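Local coordinates for bilirubin-inducible fluorescent protein UnaG (Anguilla japonica, PDB 4I3B), which binds unconjugated bilirubin with high affinity inside its beta-barrel and emits green fluorescence when the bound complex is excited, at residues A12-F17 against A130-R135; G7-A12 against G117-T122. All coordinates share one frame; numbering follows the deposited sequence.

Contact 1 (A12-F17 against A130-R135). With BLR (3-[5-[(Z)-(4-ethenyl-3-methyl-5-oxidanylidene-pyrrol-2-ylidene)methyl]-2-[[5-[(Z)-(3-ethenyl-4-methyl-5-oxidanylidene-pyrrol-2-ylidene)methyl]-3-(3-hydroxy-3-oxopropyl)-4-methyl-1H-pyrrol-2-yl]methyl]-4-methyl-1H-pyrrol-3-yl]propanoic acid), chain G.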
ATOM      1  N   ALA A  12       6.881  11.054   0.497  1.00 10.64           N
ATOM      2  CA  ALA A  12       8.148  11.736   0.342  1.00 11.82           C
ATOM      3  C   ALA A  12       8.757  11.480  -1.047  1.00 13.59           C
ATOM      4  O   ALA A  12       9.292  12.398  -1.652  1.00 18.00           O
ATOM      5  CB  ALA A  12       9.124  11.273   1.436  1.00 15.00           C
ATOM      6  N   ASP A  13       8.727  10.246  -1.545  1.00 12.35           N
ATOM      7  CA  ASP A  13       9.291   9.938  -2.856  1.00 13.64           C
ATOM      8  C   ASP A  13       8.685   8.675  -3.407  1.00 10.96           C
ATOM      9  O   ASP A  13       8.101   7.890  -2.685  1.00 11.79           O
ATOM     10  CB  ASP A  13      10.826   9.824  -2.821  1.00 19.13           C
ATOM     11  CG  ASP A  13      11.320   8.926  -1.730  1.00 26.43           C
ATOM     12  OD1 ASP A  13      10.887   7.752  -1.685  1.00 29.24           O
ATOM     13  OD2 ASP A  13      12.136   9.396  -0.887  1.00 31.65           O
ATOM     14  N   SER A  14       8.813   8.492  -4.711  0.69 11.05           N
ATOM     15  CA  SER A  14       8.205   7.386  -5.450  0.69 12.74           C
ATOM     16  C   SER A  14       9.038   7.076  -6.698  0.69 11.83           C
ATOM     17  O   SER A  14       9.380   8.011  -7.442  0.69 13.33           O
ATOM     18  CB  SER A  14       6.788   7.802  -5.880  0.69 14.88           C
ATOM     19  OG  SER A  14       6.114   6.768  -6.582  0.69 12.87           O
ATOM     20  N   HIS A  15       9.328   5.793  -6.953  1.00  9.71           N
ATOM     21  CA  HIS A  15      10.081   5.415  -8.146  1.00  9.60           C
ATOM     22  C   HIS A  15       9.470   4.178  -8.768  1.00  8.82           C
ATOM     23  O   HIS A  15       9.221   3.170  -8.088  1.00  8.92           O
ATOM     24  CB  HIS A  15      11.554   5.148  -7.814  1.00 11.42           C
ATOM     25  CG  HIS A  15      12.371   4.789  -9.010  1.00 11.94           C
ATOM     26  ND1 HIS A  15      12.574   5.666 -10.049  1.00 14.25           N
ATOM     27  CD2 HIS A  15      12.973   3.629  -9.379  1.00 11.76           C
ATOM     28  CE1 HIS A  15      13.308   5.090 -10.981  1.00 13.53           C
ATOM     29  NE2 HIS A  15      13.566   3.851 -10.600  1.00 15.33           N
ATOM     30  N   ASN A  16       9.272   4.271 -10.081  1.00  9.12           N
ATOM     31  CA  ASN A  16       8.790   3.207 -10.924  1.00  9.49           C
ATOM     32  C   ASN A  16       7.342   2.792 -10.612  1.00  8.73           C
ATOM     33  O   ASN A  16       6.914   1.690 -10.964  1.00  9.40           O
ATOM     34  CB  ASN A  16       9.714   1.973 -10.882  1.00  9.73           C
ATOM     35  CG  ASN A  16       9.734   1.213 -12.221  1.00 10.61           C
ATOM     36  OD1 ASN A  16       9.835   1.800 -13.299  1.00 12.30           O
ATOM     37  ND2 ASN A  16       9.614  -0.101 -12.140  1.00 12.28           N
ATOM     38  N   PHE A  17       6.578   3.682  -9.988  1.00  8.65           N
ATOM     39  CA  PHE A  17       5.259   3.313  -9.489  1.00  8.13           C
ATOM     40  C   PHE A  17       4.246   3.116 -10.625  1.00  8.88           C
ATOM     41  O   PHE A  17       3.499   2.138 -10.636  1.00  9.78           O
ATOM     42  CB  PHE A  17       4.779   4.335  -8.458  1.00  8.36           C
ATOM     43  CG  PHE A  17       3.472   3.957  -7.771  1.00  9.59           C
ATOM     44  CD1 PHE A  17       3.248   2.687  -7.257  1.00 11.87           C
ATOM     45  CD2 PHE A  17       2.466   4.909  -7.642  1.00  9.62           C
ATOM     46  CE1 PHE A  17       2.058   2.390  -6.631  1.00 11.88           C
ATOM     47  CE2 PHE A  17       1.282   4.600  -6.997  1.00 10.83           C
ATOM     48  CZ  PHE A  17       1.075   3.334  -6.518  1.00 11.16           C
ATOM     49  N   ALA A 130       8.837  -1.492  -7.640  1.00  8.28           N
ATOM     50  CA  ALA A 130       8.715  -0.052  -7.387  1.00  8.11           C
ATOM     51  C   ALA A 130       8.958   0.197  -5.901  1.00  8.09           C
ATOM     52  O   ALA A 130       8.938  -0.753  -5.096  1.00  8.92           O
ATOM     53  CB  ALA A 130       7.361   0.484  -7.818  1.00  9.09           C
ATOM     54  N   VAL A 131       9.168   1.456  -5.557  1.00  8.31           N
ATOM     55  CA  VAL A 131       9.352   1.838  -4.186  0.58  8.46           C
ATOM     56  C   VAL A 131       8.709   3.190  -3.943  1.00  8.98           C
ATOM     57  O   VAL A 131       8.751   4.085  -4.802  1.00 10.48           O
ATOM     58  CB  VAL A 131      10.839   1.887  -3.793  0.58  9.98           C
ATOM     59  CG1 VAL A 131      11.382   0.488  -3.627  0.58 18.68           C
ATOM     60  CG2 VAL A 131      11.662   2.751  -4.804  0.58  8.66           C
ATOM     61  N   ARG A 132       8.082   3.316  -2.777  1.00  8.02           N
ATOM     62  CA  ARG A 132       7.617   4.599  -2.300  1.00  9.01           C
ATOM     63  C   ARG A 132       8.056   4.760  -0.862  1.00  9.11           C
ATOM     64  O   ARG A 132       8.219   3.779  -0.143  1.00 10.71           O
ATOM     65  CB  ARG A 132       6.103   4.731  -2.420  1.00  9.89           C
ATOM     66  CG  ARG A 132       5.567   4.235  -3.761  1.00  9.93           C
ATOM     67  CD  ARG A 132       4.063   4.363  -3.762  1.00 14.68           C
ATOM     68  NE  ARG A 132       3.623   5.650  -4.279  1.00 12.44           N
ATOM     69  CZ  ARG A 132       2.347   6.078  -4.249  1.00 11.69           C
ATOM     70  NH1 ARG A 132       1.364   5.405  -3.632  1.00 12.37           N
ATOM     71  NH2 ARG A 132       2.044   7.214  -4.844  1.00 12.60           N
ATOM     72  N   SER A 133       8.263   5.999  -0.447  1.00  9.22           N
ATOM     73  CA  SER A 133       8.639   6.352   0.928  0.56  9.23           C
ATOM     74  C   SER A 133       7.711   7.444   1.422  1.00  9.86           C
ATOM     75  O   SER A 133       7.389   8.359   0.656  1.00 12.03           O
ATOM     76  CB  SER A 133      10.070   6.915   1.011  0.56 13.85           C
ATOM     77  OG  SER A 133      11.039   6.039   0.479  0.56 14.17           O
ATOM     78  N   TYR A 134       7.342   7.356   2.701  1.00  9.55           N
ATOM     79  CA  TYR A 134       6.521   8.353   3.377  1.00 10.17           C
ATOM     80  C   TYR A 134       7.248   8.913   4.596  1.00 10.45           C
ATOM     81  O   TYR A 134       8.036   8.212   5.242  1.00 11.74           O
ATOM     82  CB  TYR A 134       5.218   7.731   3.871  1.00 11.33           C
ATOM     83  CG  TYR A 134       4.296   7.230   2.794  1.00  9.93           C
ATOM     84  CD1 TYR A 134       4.506   6.015   2.142  1.00  9.27           C
ATOM     85  CD2 TYR A 134       3.138   7.933   2.512  1.00 10.41           C
ATOM     86  CE1 TYR A 134       3.585   5.561   1.190  1.00  9.42           C
ATOM     87  CE2 TYR A 134       2.242   7.497   1.586  1.00 10.15           C
ATOM     88  CZ  TYR A 134       2.456   6.298   0.942  1.00  9.93           C
ATOM     89  OH  TYR A 134       1.536   5.888  -0.003  1.00 10.11           O
ATOM     90  N   ARG A 135       6.942  10.161   4.926  0.51 11.62           N
ATOM     91  CA  ARG A 135       7.486  10.811   6.108  0.51 10.91           C
ATOM     92  C   ARG A 135       6.348  11.165   7.050  0.51 11.67           C
ATOM     93  O   ARG A 135       5.198  11.179   6.650  0.51 11.12           O
ATOM     94  CB  ARG A 135       8.210  12.086   5.698  0.51 12.27           C
ATOM     95  CG  ARG A 135       7.288  13.142   5.163  0.51 12.76           C
ATOM     96  CD  ARG A 135       8.052  14.431   4.892  0.51 13.40           C
ATOM     97  NE  ARG A 135       7.201  15.410   4.243  0.51 13.07           N
ATOM     98  CZ  ARG A 135       6.388  16.244   4.882  0.51 14.70           C
ATOM     99  NH1 ARG A 135       6.283  16.228   6.204  0.51 13.50           N
ATOM    100  NH2 ARG A 135       5.660  17.097   4.191  0.51 17.21           N
TER
HETATM  101  CHA BLR G 201      -1.641   3.743  -1.321  1.00  9.07           C
HETATM  102  NA  BLR G 201      -1.654   2.176   0.664  1.00  9.01           N
HETATM  103  C1A BLR G 201      -2.303   2.747  -0.385  1.00  8.94           C
HETATM  104  C2A BLR G 201      -3.562   2.182  -0.500  1.00  8.73           C
HETATM  105  C3A BLR G 201      -3.658   1.226   0.511  1.00  8.64           C
HETATM  106  C4A BLR G 201      -2.465   1.246   1.222  1.00  9.52           C
HETATM  107  CMA BLR G 201      -4.838   0.348   0.803  1.00 10.59           C
HETATM  108  CAA BLR G 201      -4.608   2.551  -1.506  1.00 10.02           C
HETATM  109  CBA BLR G 201      -4.714   1.578  -2.612  1.00 10.91           C
HETATM  110  CGA BLR G 201      -5.773   1.915  -3.599  1.00 11.26           C
HETATM  111  O1A BLR G 201      -6.157   3.108  -3.768  1.00 11.02           O
HETATM  112  O2A BLR G 201      -6.295   0.927  -4.232  1.00 12.11           O
HETATM  113  CHB BLR G 201      -2.178   0.390   2.386  1.00  9.98           C
HETATM  114  NB  BLR G 201      -0.252   1.570   3.350  1.00 10.08           N
HETATM  115  C1B BLR G 201      -1.209   0.531   3.346  1.00 10.26           C
HETATM  116  C2B BLR G 201      -0.958  -0.308   4.448  1.00  8.31           C
HETATM  117  C3B BLR G 201       0.032   0.118   5.145  1.00  9.89           C
HETATM  118  C4B BLR G 201       0.662   1.366   4.546  1.00 10.56           C
HETATM  119  CMB BLR G 201      -1.798  -1.536   4.742  1.00 10.51           C
HETATM  120  OB  BLR G 201       1.565   2.069   4.840  1.00 10.48           O
HETATM  121  CAB BLR G 201       0.589  -0.472   6.387  1.00 11.29           C
HETATM  122  CBB BLR G 201       1.660   0.035   7.071  1.00 11.78           C
HETATM  123  NC  BLR G 201      -3.475   5.046  -6.099  1.00 11.07           N
HETATM  124  C1C BLR G 201      -4.344   5.887  -7.048  1.00 12.05           C
HETATM  125  C2C BLR G 201      -4.580   4.908  -8.147  1.00 11.26           C
HETATM  126  C3C BLR G 201      -4.017   3.773  -7.911  1.00  9.08           C
HETATM  127  C4C BLR G 201      -3.339   3.747  -6.706  1.00 10.58           C
HETATM  128  CMC BLR G 201      -5.429   5.297  -9.309  1.00 12.81           C
HETATM  129  OC  BLR G 201      -4.664   7.031  -6.889  1.00 14.02           O
HETATM  130  CAC BLR G 201      -4.088   2.570  -8.760  1.00 10.60           C
HETATM  131  CBC BLR G 201      -4.068   2.620 -10.115  1.00 11.63           C
HETATM  132  CHD BLR G 201      -2.645   2.730  -6.136  1.00  9.10           C
HETATM  133  ND  BLR G 201      -2.233   3.552  -3.747  1.00  9.01           N
HETATM  134  C1D BLR G 201      -2.098   2.689  -4.771  1.00  9.53           C
HETATM  135  C2D BLR G 201      -1.254   1.578  -4.284  1.00  7.22           C
HETATM  136  C3D BLR G 201      -0.914   1.835  -2.981  1.00  8.66           C
HETATM  137  C4D BLR G 201      -1.552   3.098  -2.572  1.00  8.40           C
HETATM  138  CMD BLR G 201      -0.861   0.424  -5.145  1.00  9.62           C
HETATM  139  CAD BLR G 201      -0.084   0.933  -2.107  1.00  8.55           C
HETATM  140  CBD BLR G 201       1.344   1.436  -2.031  1.00  9.06           C
HETATM  141  CGD BLR G 201       1.479   2.501  -1.005  1.00  9.44           C
HETATM  142  O1D BLR G 201       1.894   3.622  -1.349  1.00  9.49           O
HETATM  143  O2D BLR G 201       1.223   2.285   0.203  1.00  9.44           O

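Contact 2 (G7-A12 against G117-T122)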
ATOM      1  N   GLY A   7      -0.432   6.104  12.978  1.00 11.99           N
ATOM      2  CA  GLY A   7      -0.496   7.549  12.856  1.00 12.69           C
ATOM      3  C   GLY A   7      -0.482   8.006  11.408  1.00 10.30           C
ATOM      4  O   GLY A   7      -0.760   7.233  10.467  1.00 11.89           O
ATOM      5  N   THR A   8      -0.184   9.277  11.206  1.00 11.16           N
ATOM      6  CA  THR A   8      -0.270   9.873   9.901  0.79  9.80           C
ATOM      7  C   THR A   8       1.073   9.844   9.172  1.00 11.32           C
ATOM      8  O   THR A   8       2.131  10.023   9.814  1.00 10.76           O
ATOM      9  CB  THR A   8      -0.752  11.312  10.018  0.79 12.24           C
ATOM     10  OG1 THR A   8      -2.022  11.305  10.657  0.79 14.03           O
ATOM     11  CG2 THR A   8      -0.881  11.961   8.642  0.79 13.19           C
ATOM     12  N   TRP A   9       1.001   9.641   7.840  1.00 11.62           N
ATOM     13  CA  TRP A   9       2.145   9.588   6.960  1.00 12.50           C
ATOM     14  C   TRP A   9       1.848  10.327   5.654  1.00 12.01           C
ATOM     15  O   TRP A   9       0.727  10.281   5.142  1.00 13.26           O
ATOM     16  CB  TRP A   9       2.449   8.145   6.590  1.00 10.92           C
ATOM     17  CG  TRP A   9       2.893   7.274   7.693  1.00 10.78           C
ATOM     18  CD1 TRP A   9       2.105   6.421   8.439  1.00  9.75           C
ATOM     19  CD2 TRP A   9       4.215   7.151   8.191  1.00 10.84           C
ATOM     20  NE1 TRP A   9       2.889   5.753   9.356  1.00 11.41           N
ATOM     21  CE2 TRP A   9       4.185   6.189   9.229  1.00  9.57           C
ATOM     22  CE3 TRP A   9       5.437   7.755   7.864  1.00 10.76           C
ATOM     23  CZ2 TRP A   9       5.334   5.799   9.909  1.00 11.97           C
ATOM     24  CZ3 TRP A   9       6.579   7.370   8.565  1.00 11.04           C
ATOM     25  CH2 TRP A   9       6.518   6.393   9.559  1.00 11.66           C
ATOM     26  N   LYS A  10       2.848  11.013   5.097  1.00 11.05           N
ATOM     27  CA  LYS A  10       2.700  11.762   3.853  1.00 11.93           C
ATOM     28  C   LYS A  10       3.801  11.349   2.891  1.00 11.65           C
ATOM     29  O   LYS A  10       4.944  11.145   3.305  1.00 12.20           O
ATOM     30  CB  LYS A  10       2.834  13.285   4.111  1.00 18.00           C
ATOM     31  CG  LYS A  10       1.759  13.888   5.026  1.00 24.46           C
ATOM     32  CD  LYS A  10       1.989  15.381   5.232  1.00 28.63           C
ATOM     33  CE  LYS A  10       2.141  16.101   3.914  1.00 31.16           C
ATOM     34  NZ  LYS A  10       1.982  17.573   4.067  1.00 32.76           N
ATOM     35  N   ILE A  11       3.509  11.263   1.607  1.00 10.75           N
ATOM     36  CA  ILE A  11       4.522  10.742   0.693  0.55 11.42           C
ATOM     37  C   ILE A  11       5.712  11.675   0.629  1.00 10.88           C
ATOM     38  O   ILE A  11       5.576  12.893   0.707  1.00 14.15           O
ATOM     39  CB  ILE A  11       3.984  10.415  -0.723  0.55 13.51           C
ATOM     40  CG1 ILE A  11       4.872   9.378  -1.423  0.55 13.97           C
ATOM     41  CG2 ILE A  11       3.875  11.644  -1.563  0.55 16.86           C
ATOM     42  CD1 ILE A  11       4.248   8.787  -2.694  0.55 17.14           C
ATOM     43  N   ALA A  12       6.881  11.054   0.497  1.00 10.64           N
ATOM     44  CA  ALA A  12       8.148  11.736   0.342  1.00 11.82           C
ATOM     45  C   ALA A  12       8.757  11.480  -1.047  1.00 13.59           C
ATOM     46  O   ALA A  12       9.292  12.398  -1.652  1.00 18.00           O
ATOM     47  CB  ALA A  12       9.124  11.273   1.436  1.00 15.00           C
ATOM     48  N   GLY A 117      12.988   6.609  10.324  1.00 16.89           N
ATOM     49  CA  GLY A 117      11.774   7.343  10.588  1.00 15.62           C
ATOM     50  C   GLY A 117      10.815   7.434   9.420  1.00 16.12           C
ATOM     51  O   GLY A 117       9.723   8.004   9.560  1.00 18.22           O
ATOM     52  N   LYS A 118      11.196   6.887   8.269  0.60 14.53           N
ATOM     53  CA  LYS A 118      10.318   6.913   7.105  0.60 14.65           C
ATOM     54  C   LYS A 118       9.719   5.547   6.814  0.60 12.37           C
ATOM     55  O   LYS A 118      10.367   4.527   6.974  0.60 12.73           O
ATOM     56  CB  LYS A 118      11.069   7.376   5.862  0.60 18.40           C
ATOM     57  CG  LYS A 118      11.562   8.814   5.934  0.60 21.32           C
ATOM     58  CD  LYS A 118      11.693   9.423   4.538  0.60 25.41           C
ATOM     59  CE  LYS A 118      12.373  10.795   4.564  0.60 28.44           C
ATOM     60  NZ  LYS A 118      11.716  11.834   3.686  0.60 29.66           N
ATOM     61  N   LEU A 119       8.477   5.546   6.365  1.00 10.18           N
ATOM     62  CA  LEU A 119       7.785   4.317   6.003  0.53 10.46           C
ATOM     63  C   LEU A 119       8.121   4.018   4.548  1.00 11.27           C
ATOM     64  O   LEU A 119       7.800   4.786   3.638  1.00 12.28           O
ATOM     65  CB  LEU A 119       6.278   4.465   6.214  0.53 11.87           C
ATOM     66  CG  LEU A 119       5.420   3.193   6.266  0.53 12.55           C
ATOM     67  CD1 LEU A 119       3.991   3.553   6.618  0.53 12.32           C
ATOM     68  CD2 LEU A 119       5.439   2.387   4.970  0.53 13.51           C
ATOM     69  N   VAL A 120       8.797   2.897   4.323  1.00  9.01           N
ATOM     70  CA  VAL A 120       9.275   2.529   3.002  1.00  9.14           C
ATOM     71  C   VAL A 120       8.517   1.300   2.533  1.00  9.30           C
ATOM     72  O   VAL A 120       8.477   0.294   3.239  1.00 10.64           O
ATOM     73  CB  VAL A 120      10.798   2.272   3.025  1.00 10.85           C
ATOM     74  CG1 VAL A 120      11.270   1.905   1.635  1.00 12.28           C
ATOM     75  CG2 VAL A 120      11.560   3.496   3.565  1.00 12.57           C
ATOM     76  N   VAL A 121       7.912   1.389   1.348  1.00  8.68           N
ATOM     77  CA  VAL A 121       7.187   0.267   0.739  1.00  8.12           C
ATOM     78  C   VAL A 121       7.909  -0.158  -0.540  1.00  7.78           C
ATOM     79  O   VAL A 121       8.153   0.672  -1.417  1.00  9.32           O
ATOM     80  CB  VAL A 121       5.689   0.597   0.510  1.00  9.74           C
ATOM     81  CG1 VAL A 121       5.440   1.822  -0.351  1.00 10.46           C
ATOM     82  CG2 VAL A 121       4.972  -0.602  -0.070  1.00  8.94           C
ATOM     83  N   THR A 122       8.178  -1.457  -0.653  1.00  7.58           N
ATOM     84  CA  THR A 122       8.713  -2.046  -1.857  1.00  7.97           C
ATOM     85  C   THR A 122       7.621  -2.920  -2.467  1.00  8.09           C
ATOM     86  O   THR A 122       7.054  -3.790  -1.777  1.00  9.06           O
ATOM     87  CB  THR A 122       9.959  -2.900  -1.552  1.00  9.26           C
ATOM     88  OG1 THR A 122      10.956  -2.105  -0.917  1.00 10.72           O
ATOM     89  CG2 THR A 122      10.558  -3.470  -2.807  1.00 10.76           C
TER

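Contact 1 (A12-F17 against A130-R135)
The guanidinium of Arg132 lies flat on the ring of Phe17, and the same group binds bilirubin. Its CZ sits over the ring face, 3.8 Å from the Phe17 centroid, in a cation-pi stack with the planes only 17° apart. Arg132 CD stands almost straight above the ring centre and adds a CH-pi contact. The chain of Arg132 bends at chi3 (91°), which turns the flat head over toward the phenyl group. From there NH1 donates to the propionate oxygen O1D of BLR at 2.9 Å. Tyr134 OH donates to the same BLR O1D at 2.7 Å, with the oxygen at the edge of the tyrosine ring. Two donors thus grip one carboxylate oxygen, and the positive charge of Arg132 would probably stabilise the propionate in its ionised form. The edge of Phe17 also meets the pigment, CZ to BLR C2D at 3.7 Å. An alanine in place of Phe17 would probably leave the guanidinium without its aromatic support and freer to turn away from the propionate.

On the other face of the sheet, Ser133 OG donates to the syn lone pair of Asp13 OD1 at 2.8 Å. The backbones run antiparallel. Val131 and His15 form a hydrogen-bonded pair. Ser133 O accepts from both Ala12 N (2.7 Å) and Asp13 N (3.2 Å), which makes a classic beta bulge.

The contact joins the first and last strands of the FABP-like barrel, 7-15 and 128-135. Arg132 has a second hydrogen-bond partner: its NH2 is bonded to Thr37 OG1. Phe17 begins helix 17-23 and also touches Leu123 of strand 118-125, which pairs with strand 128-135 along its other edge.

Contact 2 (G7-A12 against G117-T122)
The two strand segments cross at 64°, their axes no nearer than 8.4 Å, and no hydrogen bond links them. Side chains bridge the gap, chiefly Trp9 and Leu119. Leu119 comes over one face of the indole with two groups. Its CB stands almost directly above the six-membered ring, 3.6 Å from the centroid and 7° off the normal, in a CH-pi contact. Its CD1 lies further along the same face, 3.7 Å from Trp9 NE1, so the leucine spans both rings. Leu119 CG is anti to the backbone N (chi1 -163°), which carries the branch along the indole toward its five-membered ring. The two side chains cross at about a right angle.

The far end of the indole reaches the backbone at the start of 117-122. Trp9 CZ3 lies 3.4 Å from Gly117 O, which sits at the ring edge, near its plane. The same carbon is 3.4 Å from Leu119 N.

Both residues point into the barrel typical of the fatty-acid binding protein family, between strands that are next but one in the sheet. Leu119 belongs to the bilirubin pocket and touches the pigment. Trp9 stands behind it as a second-shell residue, and both also pack on Ile43 and Ile114. The indole N-H is hydrogen-bonded to Phe5 O, which would limit rotation of the ring. Arg136 adds a cation-pi contact to Trp9.

A smaller contact lies toward the outside of the barrel. Lys118 starts away from 7-12, but its long chain carries the tip back. Its NZ ends 3.5 Å from Ala12 CB, a touch between an amino group and a methyl group.

Overall arrangement
Contacts 1 and 2 have centres about 9 Å apart and share Ala12 and strand 7-15. Along the chain their segments alternate: 7-12, 12-17, 117-122, 130-135. In the antiparallel sheet, strand 128-135 lies between strands 7-15 and 118-125. Contact 1 therefore joins direct neighbours, while contact 2 joins the strands that flank 128-135. The two meet through probable backbone hydrogen bonds, Arg135 N to Lys10 O and Tyr134 N to Leu119 O. Contact 1 closes the barrel by pairing the first strand with the last; contact 2 adds side-chain packing across it. Both reach the bilirubin pocket, contact 1 with Arg132, Tyr134 and the ring of Phe17, contact 2 with the apolar Leu119.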